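Local coordinates for encapsidation protein (Lactococcus phage asccphi28, PDB 7JQP) that probably serves as the ASCE-type ATPase of the phage DNA packaging motor, using ATP hydrolysis to drive the viral genome into the capsid, at residues Phe8-Lys12 with Asn35-Glu39; Asp19-Val24 with Glu180-Met186. All coordinates share one frame; numbering follows the deposited sequence.

From the N terminus, segment 8-12 comes first, a loop that leads into helix 12-16. The chain then runs into strand 21-26, turns through a probable Walker A loop and enters helix 32-46, where contact 1 closes a short loop of 22 residues by laying 35-39 against 8-12. Contact 2 begins inside that loop, at 19-24, but closes only at 180-186, after 155 intervening residues, so the two contacts cross rather than nest. Their centres lie about 13 Å apart, and they share packing: Trp9 touches Val24, while Pro11 and Val36 both rest on Phe185. Together they tie the N-terminal segment and helix 32-46 to one side of the central sheet.

Contact 1: residues Phe8-Lys12 with Asn35-Glu39; sequences FWTPK and NVTGE
Asn35 meets the backbone of Phe8-Lys12 where Phe8-Thr10 run extended, its CB lying 4.2 Å from Thr10 CA and 4.3 Å from Trp9 CE3. The orientation of the Asn35 amide is doubtful, and the contact here rests on CB and the backbone. The backbone oxygen of Asn35 accepts the helical bond from Glu39 N, and Pro11 CD packs beside it. One residue on, Val36 CG2 touches the edge of the indole close to the ring plane, 3.4 Å from Trp9 CZ3. With CG anti to the backbone N (chi1 179°), the Trp9 ring reaches toward helix 32-46; Pro11 N lies over one of its faces, and NE1 is hydrogen-bonded to Gln223. A helical turn after Asn35, Glu39 comes back to the same side. Its CB packs against Pro11 CG at 4.0 Å, the two side chains running antiparallel alongside one another. A bend at chi2 (79°) then swings the carboxylate alongside Thr10 and the aliphatic part of Lys12, with OE1 3.6 Å from Thr10 OG1 and 3.7 Å from Lys12 CG. Lys12 NZ stays 6.4 Å from Glu39 OE1, so any attraction between the charges is probably long-range, and the N-terminal segment is held on the helix that follows the probable Walker A loop chiefly by Trp9 and Pro11 packing.

Contact 2: residues Asp19-Val24 with Glu180-Met186; sequences DRIFLV and EDFYLFM
Arg20 stretches its side chain, straight as far as NE, along the carbonyls of Glu180 and Phe182. Its CB sits 3.3 Å from Phe182 O, and CG and CD stay beside that carbonyl. At NE the neighbour becomes Glu180 O, over one guanidinium face and poorly angled for a bond; CZ and NH2 lie near it and Asp181 OD1. NH1 forms a salt bridge to Asp181 OD1 (2.9 Å), bent to 132° at the hydrogen and using the anti lone pair; it also nears Tyr183 CE1, the ring turned 73° from the guanidinium plane. Beyond Arg20 the backbones pair as parallel strands, the axes of 21-24 and 183-186 at 14°, from Leu184 N-Arg20 O (3.1 Å) to Val24 N-Met186 O (2.7 Å). Strand 183-188 lies between strands 140-145 and 21-26, consistent with the inserted strand of an ASCE fold beside the strand that enters the probable P-loop. On one side of the sheet Phe22 CD2 lies over one face of the Phe185 ring, 3.7 Å from Phe185 CE2, and Phe22 CE2 meets the Tyr183 edge. On the other, Ile21 packs on Leu184 and Leu23 CD1 on CB of Met186, a selenomethionine; Phe238 of a second subunit covers Ile21.

Contact 1: residues Phe8-Lys12 with Asn35-Glu39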
ATOM      1  N   PHE A   8     -19.887 -21.729 -28.193  1.00142.31           N
ATOM      2  CA  PHE A   8     -19.771 -20.925 -26.983  1.00126.31           C
ATOM      3  C   PHE A   8     -21.082 -20.876 -26.206  1.00122.66           C
ATOM      4  O   PHE A   8     -22.171 -20.766 -26.780  1.00129.41           O
ATOM      5  CB  PHE A   8     -19.278 -19.499 -27.286  1.00121.98           C
ATOM      6  CG  PHE A   8     -19.945 -18.825 -28.457  1.00129.02           C
ATOM      7  CD1 PHE A   8     -21.300 -18.537 -28.446  1.00122.55           C
ATOM      8  CD2 PHE A   8     -19.194 -18.434 -29.554  1.00130.16           C
ATOM      9  CE1 PHE A   8     -21.898 -17.902 -29.524  1.00123.33           C
ATOM     10  CE2 PHE A   8     -19.782 -17.796 -30.629  1.00129.11           C
ATOM     11  CZ  PHE A   8     -21.135 -17.530 -30.615  1.00126.57           C
ATOM     12  N   TRP A   9     -20.954 -20.972 -24.885  1.00113.86           N
ATOM     13  CA  TRP A   9     -22.090 -20.936 -23.977  1.00102.07           C
ATOM     14  C   TRP A   9     -22.775 -19.575 -23.994  1.00 90.86           C
ATOM     15  O   TRP A   9     -22.119 -18.533 -24.053  1.00 93.63           O
ATOM     16  CB  TRP A   9     -21.613 -21.266 -22.561  1.00 88.80           C
ATOM     17  CG  TRP A   9     -22.689 -21.225 -21.545  1.00 82.21           C
ATOM     18  CD1 TRP A   9     -23.447 -22.268 -21.105  1.00 79.42           C
ATOM     19  CD2 TRP A   9     -23.142 -20.069 -20.838  1.00 78.76           C
ATOM     20  NE1 TRP A   9     -24.346 -21.832 -20.161  1.00 89.05           N
ATOM     21  CE2 TRP A   9     -24.178 -20.483 -19.981  1.00 89.45           C
ATOM     22  CE3 TRP A   9     -22.770 -18.722 -20.848  1.00 77.56           C
ATOM     23  CZ2 TRP A   9     -24.846 -19.598 -19.141  1.00 92.53           C
ATOM     24  CZ3 TRP A   9     -23.433 -17.847 -20.016  1.00 77.70           C
ATOM     25  CH2 TRP A   9     -24.460 -18.286 -19.173  1.00 78.76           C
ATOM     26  N   THR A  10     -24.104 -19.589 -23.935  1.00 90.78           N
ATOM     27  CA  THR A  10     -24.902 -18.372 -23.929  1.00 98.35           C
ATOM     28  C   THR A  10     -26.112 -18.557 -23.025  1.00 89.97           C
ATOM     29  O   THR A  10     -26.599 -19.683 -22.857  1.00 89.36           O
ATOM     30  CB  THR A  10     -25.360 -17.998 -25.348  1.00 83.39           C
ATOM     31  OG1 THR A  10     -25.914 -16.677 -25.347  1.00 82.30           O
ATOM     32  CG2 THR A  10     -26.399 -18.987 -25.859  1.00 83.47           C
ATOM     33  N   PRO A  11     -26.617 -17.466 -22.421  1.00 70.33           N
ATOM     34  CA  PRO A  11     -27.756 -17.597 -21.502  1.00 66.09           C
ATOM     35  C   PRO A  11     -29.128 -17.472 -22.146  1.00 77.40           C
ATOM     36  O   PRO A  11     -30.117 -17.237 -21.444  1.00 78.08           O
ATOM     37  CB  PRO A  11     -27.516 -16.448 -20.512  1.00 67.59           C
ATOM     38  CG  PRO A  11     -26.955 -15.366 -21.395  1.00 69.15           C
ATOM     39  CD  PRO A  11     -26.095 -16.083 -22.440  1.00 70.31           C
ATOM     40  N   LYS A  12     -29.218 -17.626 -23.466  1.00 80.28           N
ATOM     41  CA  LYS A  12     -30.517 -17.508 -24.124  1.00 75.43           C
ATOM     42  C   LYS A  12     -31.486 -18.572 -23.621  1.00 68.70           C
ATOM     43  O   LYS A  12     -32.644 -18.280 -23.306  1.00 67.29           O
ATOM     44  CB  LYS A  12     -30.350 -17.609 -25.639  1.00 78.55           C
ATOM     45  CG  LYS A  12     -30.543 -16.298 -26.382  1.00 77.69           C
ATOM     46  CD  LYS A  12     -30.261 -16.465 -27.876  1.00 75.98           C
ATOM     47  CE  LYS A  12     -31.122 -17.559 -28.500  1.00 78.31           C
ATOM     48  NZ  LYS A  12     -30.822 -17.766 -29.948  1.00 60.72           N
ATOM     49  N   ASN A  35     -20.409 -13.679 -22.657  1.00 61.05           N
ATOM     50  CA  ASN A  35     -21.718 -13.910 -23.259  1.00 53.13           C
ATOM     51  C   ASN A  35     -22.846 -13.343 -22.402  1.00 52.64           C
ATOM     52  O   ASN A  35     -23.808 -12.779 -22.935  1.00 49.78           O
ATOM     53  CB  ASN A  35     -21.914 -15.404 -23.504  1.00 53.80           C
ATOM     54  CG  ASN A  35     -21.010 -15.934 -24.602  1.00 65.66           C
ATOM     55  OD1 ASN A  35     -20.242 -16.873 -24.396  1.00 76.45           O
ATOM     56  ND2 ASN A  35     -21.093 -15.323 -25.778  1.00 67.15           N
ATOM     57  N   VAL A  36     -22.751 -13.472 -21.076  1.00 55.08           N
ATOM     58  CA  VAL A  36     -23.803 -12.931 -20.217  1.00 45.10           C
ATOM     59  C   VAL A  36     -23.877 -11.417 -20.355  1.00 45.99           C
ATOM     60  O   VAL A  36     -24.966 -10.837 -20.453  1.00 44.51           O
ATOM     61  CB  VAL A  36     -23.569 -13.341 -18.752  1.00 40.67           C
ATOM     62  CG1 VAL A  36     -24.523 -12.581 -17.835  1.00 38.81           C
ATOM     63  CG2 VAL A  36     -23.746 -14.835 -18.582  1.00 35.71           C
ATOM     64  N   THR A  37     -22.720 -10.754 -20.362  1.00 48.88           N
ATOM     65  CA  THR A  37     -22.691  -9.304 -20.521  1.00 37.09           C
ATOM     66  C   THR A  37     -23.165  -8.899 -21.910  1.00 43.63           C
ATOM     67  O   THR A  37     -23.811  -7.858 -22.064  1.00 48.22           O
ATOM     68  CB  THR A  37     -21.280  -8.779 -20.241  1.00 31.16           C
ATOM     69  OG1 THR A  37     -20.729  -9.464 -19.106  1.00 39.50           O
ATOM     70  CG2 THR A  37     -21.294  -7.286 -19.963  1.00 38.00           C
ATOM     71  N   GLY A  38     -22.855  -9.704 -22.928  1.00 50.29           N
ATOM     72  CA  GLY A  38     -23.259  -9.360 -24.282  1.00 54.95           C
ATOM     73  C   GLY A  38     -24.757  -9.446 -24.502  1.00 51.43           C
ATOM     74  O   GLY A  38     -25.352  -8.555 -25.115  1.00 54.60           O
ATOM     75  N   GLU A  39     -25.388 -10.514 -24.002  1.00 58.10           N
ATOM     76  CA  GLU A  39     -26.832 -10.663 -24.165  1.00 57.29           C
ATOM     77  C   GLU A  39     -27.580  -9.556 -23.440  1.00 50.37           C
ATOM     78  O   GLU A  39     -28.637  -9.106 -23.901  1.00 58.87           O
ATOM     79  CB  GLU A  39     -27.284 -12.030 -23.649  1.00 58.00           C
ATOM     80  CG  GLU A  39     -28.703 -12.433 -24.045  1.00 80.67           C
ATOM     81  CD  GLU A  39     -28.801 -12.946 -25.469  1.00 87.25           C
ATOM     82  OE1 GLU A  39     -27.919 -13.731 -25.883  1.00 73.91           O
ATOM     83  OE2 GLU A  39     -29.765 -12.574 -26.173  1.00 71.16           O
TER

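Contact 2: residues Asp19-Val24 with Glu180-Met186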
ATOM      1  N   ASP A  19     -37.361 -19.067 -14.119  1.00 81.79           N
ATOM      2  CA  ASP A  19     -36.468 -18.779 -13.005  1.00 75.33           C
ATOM      3  C   ASP A  19     -35.648 -17.525 -13.280  1.00 63.47           C
ATOM      4  O   ASP A  19     -35.232 -17.268 -14.415  1.00 56.15           O
ATOM      5  CB  ASP A  19     -35.537 -19.966 -12.751  1.00 51.81           C
ATOM      6  CG  ASP A  19     -36.290 -21.265 -12.539  1.00 69.61           C
ATOM      7  OD1 ASP A  19     -37.196 -21.304 -11.679  1.00 69.19           O
ATOM      8  OD2 ASP A  19     -35.977 -22.248 -13.244  1.00 69.48           O
ATOM      9  N   ARG A  20     -35.419 -16.739 -12.229  1.00 56.02           N
ATOM     10  CA  ARG A  20     -34.622 -15.525 -12.311  1.00 48.33           C
ATOM     11  C   ARG A  20     -33.245 -15.680 -11.677  1.00 39.44           C
ATOM     12  O   ARG A  20     -32.449 -14.736 -11.721  1.00 34.02           O
ATOM     13  CB  ARG A  20     -35.366 -14.361 -11.642  1.00 50.66           C
ATOM     14  CG  ARG A  20     -36.730 -14.054 -12.250  1.00 50.21           C
ATOM     15  CD  ARG A  20     -37.314 -12.774 -11.664  1.00 61.42           C
ATOM     16  NE  ARG A  20     -38.517 -12.331 -12.367  1.00 55.74           N
ATOM     17  CZ  ARG A  20     -38.517 -11.696 -13.535  1.00 56.45           C
ATOM     18  NH1 ARG A  20     -37.374 -11.430 -14.152  1.00 49.79           N
ATOM     19  NH2 ARG A  20     -39.666 -11.332 -14.088  1.00 65.69           N
ATOM     20  N   ILE A  21     -32.944 -16.836 -11.091  1.00 38.70           N
ATOM     21  CA  ILE A  21     -31.657 -17.100 -10.456  1.00 37.12           C
ATOM     22  C   ILE A  21     -31.021 -18.301 -11.143  1.00 38.07           C
ATOM     23  O   ILE A  21     -31.646 -19.361 -11.255  1.00 34.58           O
ATOM     24  CB  ILE A  21     -31.809 -17.352  -8.944  1.00 37.78           C
ATOM     25  CG1 ILE A  21     -32.433 -16.128  -8.267  1.00 48.00           C
ATOM     26  CG2 ILE A  21     -30.463 -17.692  -8.325  1.00 29.27           C
ATOM     27  CD1 ILE A  21     -32.697 -16.303  -6.782  1.00 44.65           C
ATOM     28  N   PHE A  22     -29.778 -18.136 -11.590  1.00 42.43           N
ATOM     29  CA  PHE A  22     -29.054 -19.178 -12.303  1.00 36.47           C
ATOM     30  C   PHE A  22     -27.665 -19.345 -11.710  1.00 30.53           C
ATOM     31  O   PHE A  22     -27.035 -18.368 -11.291  1.00 33.63           O
ATOM     32  CB  PHE A  22     -28.931 -18.847 -13.791  1.00 39.77           C
ATOM     33  CG  PHE A  22     -30.203 -18.353 -14.411  1.00 37.52           C
ATOM     34  CD1 PHE A  22     -31.186 -19.239 -14.814  1.00 35.70           C
ATOM     35  CD2 PHE A  22     -30.421 -16.996 -14.572  1.00 40.42           C
ATOM     36  CE1 PHE A  22     -32.355 -18.779 -15.385  1.00 54.66           C
ATOM     37  CE2 PHE A  22     -31.590 -16.531 -15.136  1.00 40.75           C
ATOM     38  CZ  PHE A  22     -32.557 -17.422 -15.543  1.00 55.39           C
ATOM     39  N   LEU A  23     -27.192 -20.587 -11.679  1.00 29.59           N
ATOM     40  CA  LEU A  23     -25.836 -20.916 -11.260  1.00 34.02           C
ATOM     41  C   LEU A  23     -25.146 -21.631 -12.413  1.00 42.68           C
ATOM     42  O   LEU A  23     -25.593 -22.702 -12.836  1.00 45.49           O
ATOM     43  CB  LEU A  23     -25.839 -21.791 -10.007  1.00 40.90           C
ATOM     44  CG  LEU A  23     -24.464 -22.209  -9.483  1.00 42.98           C
ATOM     45  CD1 LEU A  23     -23.727 -21.013  -8.906  1.00 40.92           C
ATOM     46  CD2 LEU A  23     -24.599 -23.306  -8.437  1.00 25.83           C
ATOM     47  N   VAL A  24     -24.075 -21.032 -12.927  1.00 36.53           N
ATOM     48  CA  VAL A  24     -23.327 -21.573 -14.055  1.00 33.91           C
ATOM     49  C   VAL A  24     -21.935 -21.948 -13.564  1.00 42.05           C
ATOM     50  O   VAL A  24     -21.176 -21.085 -13.106  1.00 40.24           O
ATOM     51  CB  VAL A  24     -23.250 -20.568 -15.213  1.00 39.58           C
ATOM     52  CG1 VAL A  24     -22.607 -21.208 -16.430  1.00 56.23           C
ATOM     53  CG2 VAL A  24     -24.632 -20.040 -15.555  1.00 33.73           C
ATOM     54  N   GLU A 180     -39.668  -6.567  -9.484  1.00 66.13           N
ATOM     55  CA  GLU A 180     -39.984  -7.941  -9.863  1.00 70.33           C
ATOM     56  C   GLU A 180     -39.044  -8.433 -10.957  1.00 53.75           C
ATOM     57  O   GLU A 180     -38.669  -9.612 -10.979  1.00 41.90           O
ATOM     58  CB  GLU A 180     -41.440  -8.033 -10.321  1.00 76.75           C
ATOM     59  CG  GLU A 180     -41.904  -9.437 -10.674  1.00 83.51           C
ATOM     60  CD  GLU A 180     -43.278  -9.449 -11.324  1.00 91.61           C
ATOM     61  OE1 GLU A 180     -43.748  -8.369 -11.739  1.00 99.51           O
ATOM     62  OE2 GLU A 180     -43.888 -10.535 -11.416  1.00 89.80           O
ATOM     63  N   ASP A 181     -38.646  -7.543 -11.866  1.00 50.69           N
ATOM     64  CA  ASP A 181     -37.804  -7.901 -13.009  1.00 45.42           C
ATOM     65  C   ASP A 181     -36.347  -7.744 -12.593  1.00 49.23           C
ATOM     66  O   ASP A 181     -35.746  -6.676 -12.729  1.00 40.33           O
ATOM     67  CB  ASP A 181     -38.143  -7.039 -14.218  1.00 50.80           C
ATOM     68  CG  ASP A 181     -37.717  -7.678 -15.527  1.00 49.04           C
ATOM     69  OD1 ASP A 181     -37.384  -8.881 -15.522  1.00 44.74           O
ATOM     70  OD2 ASP A 181     -37.716  -6.977 -16.562  1.00 42.88           O
ATOM     71  N   PHE A 182     -35.773  -8.825 -12.074  1.00 44.86           N
ATOM     72  CA  PHE A 182     -34.388  -8.850 -11.624  1.00 34.44           C
ATOM     73  C   PHE A 182     -33.795 -10.206 -11.970  1.00 37.13           C
ATOM     74  O   PHE A 182     -34.492 -11.223 -11.960  1.00 31.04           O
ATOM     75  CB  PHE A 182     -34.310  -8.577 -10.114  1.00 31.31           C
ATOM     76  CG  PHE A 182     -32.936  -8.232  -9.621  1.00 31.77           C
ATOM     77  CD1 PHE A 182     -32.494  -6.919  -9.628  1.00 37.61           C
ATOM     78  CD2 PHE A 182     -32.097  -9.213  -9.122  1.00 28.80           C
ATOM     79  CE1 PHE A 182     -31.233  -6.594  -9.165  1.00 37.69           C
ATOM     80  CE2 PHE A 182     -30.836  -8.895  -8.656  1.00 30.35           C
ATOM     81  CZ  PHE A 182     -30.404  -7.584  -8.675  1.00 33.73           C
ATOM     82  N   TYR A 183     -32.505 -10.214 -12.294  1.00 33.73           N
ATOM     83  CA  TYR A 183     -31.807 -11.440 -12.652  1.00 33.63           C
ATOM     84  C   TYR A 183     -30.479 -11.511 -11.915  1.00 29.50           C
ATOM     85  O   TYR A 183     -29.771 -10.507 -11.793  1.00 41.72           O
ATOM     86  CB  TYR A 183     -31.574 -11.530 -14.165  1.00 33.99           C
ATOM     87  CG  TYR A 183     -32.813 -11.892 -14.952  1.00 37.11           C
ATOM     88  CD1 TYR A 183     -33.708 -10.915 -15.367  1.00 40.62           C
ATOM     89  CD2 TYR A 183     -33.091 -13.213 -15.275  1.00 42.27           C
ATOM     90  CE1 TYR A 183     -34.844 -11.244 -16.085  1.00 38.31           C
ATOM     91  CE2 TYR A 183     -34.223 -13.551 -15.992  1.00 56.34           C
ATOM     92  CZ  TYR A 183     -35.096 -12.563 -16.394  1.00 50.69           C
ATOM     93  OH  TYR A 183     -36.226 -12.894 -17.107  1.00 52.85           O
ATOM     94  N   LEU A 184     -30.148 -12.704 -11.427  1.00 27.17           N
ATOM     95  CA  LEU A 184     -28.891 -12.964 -10.740  1.00 26.74           C
ATOM     96  C   LEU A 184     -28.163 -14.096 -11.445  1.00 32.57           C
ATOM     97  O   LEU A 184     -28.741 -15.164 -11.674  1.00 28.63           O
ATOM     98  CB  LEU A 184     -29.127 -13.323  -9.269  1.00 33.25           C
ATOM     99  CG  LEU A 184     -27.927 -13.893  -8.508  1.00 29.58           C
ATOM    100  CD1 LEU A 184     -26.783 -12.892  -8.468  1.00 29.83           C
ATOM    101  CD2 LEU A 184     -28.320 -14.308  -7.096  1.00 40.14           C
ATOM    102  N   PHE A 185     -26.896 -13.866 -11.780  1.00 33.79           N
ATOM    103  CA  PHE A 185     -26.062 -14.861 -12.441  1.00 31.76           C
ATOM    104  C   PHE A 185     -24.869 -15.166 -11.548  1.00 37.65           C
ATOM    105  O   PHE A 185     -24.115 -14.258 -11.181  1.00 44.93           O
ATOM    106  CB  PHE A 185     -25.598 -14.369 -13.814  1.00 33.08           C
ATOM    107  CG  PHE A 185     -26.641 -14.495 -14.889  1.00 28.11           C
ATOM    108  CD1 PHE A 185     -27.576 -13.493 -15.086  1.00 31.98           C
ATOM    109  CD2 PHE A 185     -26.686 -15.614 -15.705  1.00 28.50           C
ATOM    110  CE1 PHE A 185     -28.537 -13.603 -16.076  1.00 33.50           C
ATOM    111  CE2 PHE A 185     -27.644 -15.730 -16.696  1.00 30.98           C
ATOM    112  CZ  PHE A 185     -28.571 -14.723 -16.882  1.00 34.57           C
HETATM  113  N   MSE A 186     -24.708 -16.435 -11.191  1.00 35.50           N
HETATM  114  CA  MSE A 186     -23.558 -16.891 -10.419  1.00 35.02           C
HETATM  115  C   MSE A 186     -22.657 -17.732 -11.319  1.00 40.90           C
HETATM  116  O   MSE A 186     -23.063 -18.792 -11.795  1.00 46.03           O
HETATM  117  CB  MSE A 186     -24.007 -17.697  -9.207  1.00 33.96           C
HETATM  118  CG  MSE A 186     -24.374 -16.850  -7.997  1.00 35.43           C
HETATM  119 SE   MSE A 186     -25.593 -17.785  -6.785  1.00 56.21          SE
HETATM  120  CE  MSE A 186     -25.347 -16.688  -5.196  1.00 42.97           C
TER